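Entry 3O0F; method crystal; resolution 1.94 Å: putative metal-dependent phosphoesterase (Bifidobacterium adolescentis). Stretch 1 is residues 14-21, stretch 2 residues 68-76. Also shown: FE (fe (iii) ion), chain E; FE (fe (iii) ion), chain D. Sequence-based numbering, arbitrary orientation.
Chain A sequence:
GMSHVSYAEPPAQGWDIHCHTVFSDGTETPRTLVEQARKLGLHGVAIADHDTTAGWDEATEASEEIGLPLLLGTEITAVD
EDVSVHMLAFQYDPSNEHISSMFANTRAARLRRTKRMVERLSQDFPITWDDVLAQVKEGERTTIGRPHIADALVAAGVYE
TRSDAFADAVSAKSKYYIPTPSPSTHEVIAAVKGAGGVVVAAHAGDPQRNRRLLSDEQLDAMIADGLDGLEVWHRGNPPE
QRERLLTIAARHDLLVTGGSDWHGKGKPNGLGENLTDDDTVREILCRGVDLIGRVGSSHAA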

# COMPACT_ATOMS: atom_id res chain seq x y z
N GLY A 14 12.35 0.53 -15.30
CA GLY A 14 12.32 1.37 -14.11
C GLY A 14 12.10 0.58 -12.84
O GLY A 14 12.56 -0.55 -12.70
N TRP A 15 11.37 1.18 -11.91
CA TRP A 15 11.29 0.66 -10.56
C TRP A 15 9.85 0.26 -10.29
O TRP A 15 8.95 0.99 -10.68
N ASP A 16 9.62 -0.82 -9.55
CA ASP A 16 8.28 -1.12 -9.06
C ASP A 16 8.19 -0.60 -7.62
O ASP A 16 8.79 -1.19 -6.71
N ILE A 17 7.48 0.51 -7.39
CA ILE A 17 7.54 1.13 -6.06
C ILE A 17 6.33 0.85 -5.16
O ILE A 17 6.11 1.52 -4.17
N HIS A 18 5.54 -0.15 -5.54
CA HIS A 18 4.32 -0.50 -4.82
C HIS A 18 4.24 -2.02 -4.58
O HIS A 18 3.55 -2.73 -5.32
N CYS A 19 4.93 -2.52 -3.56
CA CYS A 19 5.06 -3.96 -3.30
C CYS A 19 4.84 -4.24 -1.81
O CYS A 19 5.37 -3.52 -0.97
N HIS A 20 4.00 -5.25 -1.52
CA HIS A 20 3.65 -5.66 -0.16
C HIS A 20 4.28 -7.01 0.21
O HIS A 20 4.50 -7.86 -0.66
N THR A 21 4.52 -7.22 1.51
CA THR A 21 5.19 -8.38 2.02
C THR A 21 4.39 -8.96 3.17
O THR A 21 3.35 -8.45 3.54
N LEU A 68 20.48 -4.48 -5.28
CA LEU A 68 19.40 -3.83 -6.00
C LEU A 68 18.98 -2.64 -5.19
O LEU A 68 18.60 -2.80 -4.02
N PRO A 69 19.02 -1.46 -5.80
CA PRO A 69 18.54 -0.23 -5.20
C PRO A 69 17.13 -0.39 -4.65
O PRO A 69 16.26 -0.98 -5.31
N LEU A 70 16.88 0.25 -3.51
CA LEU A 70 15.63 0.12 -2.77
C LEU A 70 15.08 1.48 -2.35
O LEU A 70 15.82 2.31 -1.84
N LEU A 71 13.77 1.68 -2.51
CA LEU A 71 13.08 2.81 -1.89
C LEU A 71 12.32 2.32 -0.66
O LEU A 71 11.70 1.23 -0.68
N LEU A 72 12.41 3.06 0.43
CA LEU A 72 11.74 2.70 1.66
C LEU A 72 10.39 3.42 1.72
O LEU A 72 10.32 4.65 1.64
N GLY A 73 9.30 2.65 1.82
CA GLY A 73 7.98 3.22 1.73
C GLY A 73 6.93 2.55 2.60
O GLY A 73 7.18 1.55 3.27
N THR A 74 5.76 3.15 2.61
CA THR A 74 4.64 2.66 3.44
C THR A 74 3.36 3.03 2.71
O THR A 74 3.28 4.12 2.14
N GLU A 75 2.35 2.17 2.70
CA GLU A 75 1.05 2.55 2.15
C GLU A 75 0.15 2.89 3.34
O GLU A 75 -0.14 2.06 4.20
N ILE A 76 -0.27 4.14 3.41
CA ILE A 76 -0.98 4.63 4.57
C ILE A 76 -2.47 4.64 4.26
O ILE A 76 -2.91 5.25 3.27

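The contact is apolar packing at one end and shared iron coordination at the other, with no hydrogen bond passing between the stretches. The two strand axes run in roughly the same direction, 34° apart and no closer than 8.3 Å, so side chains must bridge the gap.

W15 supplies much of the apolar end. Its CA-to-CB bond points toward stretch 2, and an m rotamer with chi2 of 54° lays the indole along P69, L70 and L71. CH2 of W15 comes within 3.3 Å of CB of P69, while the ring edge meets the backbone, CZ3 of W15 standing 3.8 Å from N of L71. L71 also points toward its partner stretch; its chi1 of -141° lies between wells, with chi2 p. CD2 of L71 rests 3.7 Å from CG2 of I17, a p,t isoleucine whose CA-to-CB bond goes sideways. L70 points away and adds little.

Toward the C-terminal ends, the packing rule gives way to metal chemistry. E75 points toward stretch 1 in an extended t,t conformation, and its carboxylate bridges two ferric ions: OE1 of E75 lies 2.2 Å from FE of chain E, and OE2 of E75 lies 2.1 Å from FE of chain D. H18 (chi1 t) and H20 (chi1 m) both leave their backbones sideways, but their ring ends come nearer to E75. Each binds FE of chain E, through NE2 of H18 at 2.2 Å and NE2 of H20 at 2.3 Å. The short separations from OE1 of E75, 3.1 Å to NE2 of H18 and 2.9 Å to NE2 of H20, therefore reflect ligands crowded around one ion. Water 1 also joins the pair of irons, its O 2.1 Å from FE of chain E and 2.0 Å from FE of chain D; further ligands come from elsewhere in the structure.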

# COMPACT_ATOMS: atom_id res chain seq x y z
CB TRP A 15 11.66 1.76 -9.57
CG TRP A 15 13.06 2.21 -9.56
CD1 TRP A 15 13.83 2.66 -10.62
CD2 TRP A 15 13.87 2.34 -8.40
NE1 TRP A 15 15.08 3.04 -10.16
CE2 TRP A 15 15.13 2.83 -8.81
CE3 TRP A 15 13.65 2.08 -7.04
CZ2 TRP A 15 16.16 3.08 -7.90
CZ3 TRP A 15 14.68 2.32 -6.15
CH2 TRP A 15 15.91 2.80 -6.57
CB ASP A 16 8.01 -2.63 -9.11
CG ASP A 16 6.57 -2.98 -8.73
OD1 ASP A 16 5.85 -2.11 -8.24
OD2 ASP A 16 6.14 -4.12 -8.97
CB ILE A 17 7.86 2.66 -6.13
CG1 ILE A 17 6.69 3.47 -6.66
CG2 ILE A 17 9.12 2.90 -6.94
CD1 ILE A 17 6.98 4.94 -6.67
CB HIS A 18 3.14 -0.03 -5.64
CG HIS A 18 1.86 0.07 -4.88
ND1 HIS A 18 0.80 0.86 -5.31
CD2 HIS A 18 1.46 -0.53 -3.74
CE1 HIS A 18 -0.19 0.75 -4.44
NE2 HIS A 18 0.18 -0.09 -3.48
CB CYS A 19 6.42 -4.49 -3.72
SG CYS A 19 6.90 -4.07 -5.41
CB HIS A 20 2.13 -5.76 -0.06
CG HIS A 20 1.44 -4.46 -0.26
ND1 HIS A 20 1.04 -3.67 0.77
CD2 HIS A 20 1.09 -3.80 -1.40
CE1 HIS A 20 0.48 -2.57 0.30
NE2 HIS A 20 0.51 -2.62 -1.01
CB THR A 21 6.64 -8.03 2.52
OG1 THR A 21 6.58 -7.35 3.79
CG2 THR A 21 7.40 -7.19 1.43
CB LEU A 68 18.21 -4.76 -6.21
CG LEU A 68 17.06 -4.16 -7.01
CD1 LEU A 68 17.39 -4.16 -8.50
CD2 LEU A 68 15.82 -4.97 -6.72
CB PRO A 69 18.52 0.75 -6.38
CG PRO A 69 19.49 0.20 -7.35
CD PRO A 69 19.45 -1.27 -7.19
CB LEU A 70 15.93 -0.67 -1.52
CG LEU A 70 14.81 -0.86 -0.52
CD1 LEU A 70 13.82 -1.83 -1.15
CD2 LEU A 70 15.36 -1.41 0.76
CB LEU A 71 12.14 3.46 -2.95
CG LEU A 71 11.83 4.92 -3.19
CD1 LEU A 71 13.11 5.72 -3.41
CD2 LEU A 71 10.85 5.04 -4.41
CB LEU A 72 12.58 3.01 2.90
CG LEU A 72 13.83 2.09 3.05
CD1 LEU A 72 14.79 2.53 4.14
CD2 LEU A 72 13.43 0.60 3.21
CB THR A 74 4.61 3.34 4.80
OG1 THR A 74 5.76 2.99 5.55
CG2 THR A 74 3.33 2.94 5.59
CB GLU A 75 0.44 1.44 1.28
CG GLU A 75 -0.89 1.87 0.75
CD GLU A 75 -1.45 0.98 -0.36
OE1 GLU A 75 -0.93 -0.09 -0.55
OE2 GLU A 75 -2.37 1.41 -1.09
CB ILE A 76 -0.53 6.06 4.96
CG1 ILE A 76 0.99 6.09 5.13
CG2 ILE A 76 -1.26 6.54 6.25
CD1 ILE A 76 1.57 7.48 5.40
FE FE E . -1.04 -1.43 -2.23
FE FE D . -4.01 0.31 -1.94
O HOH W 1 -2.66 -0.54 -3.17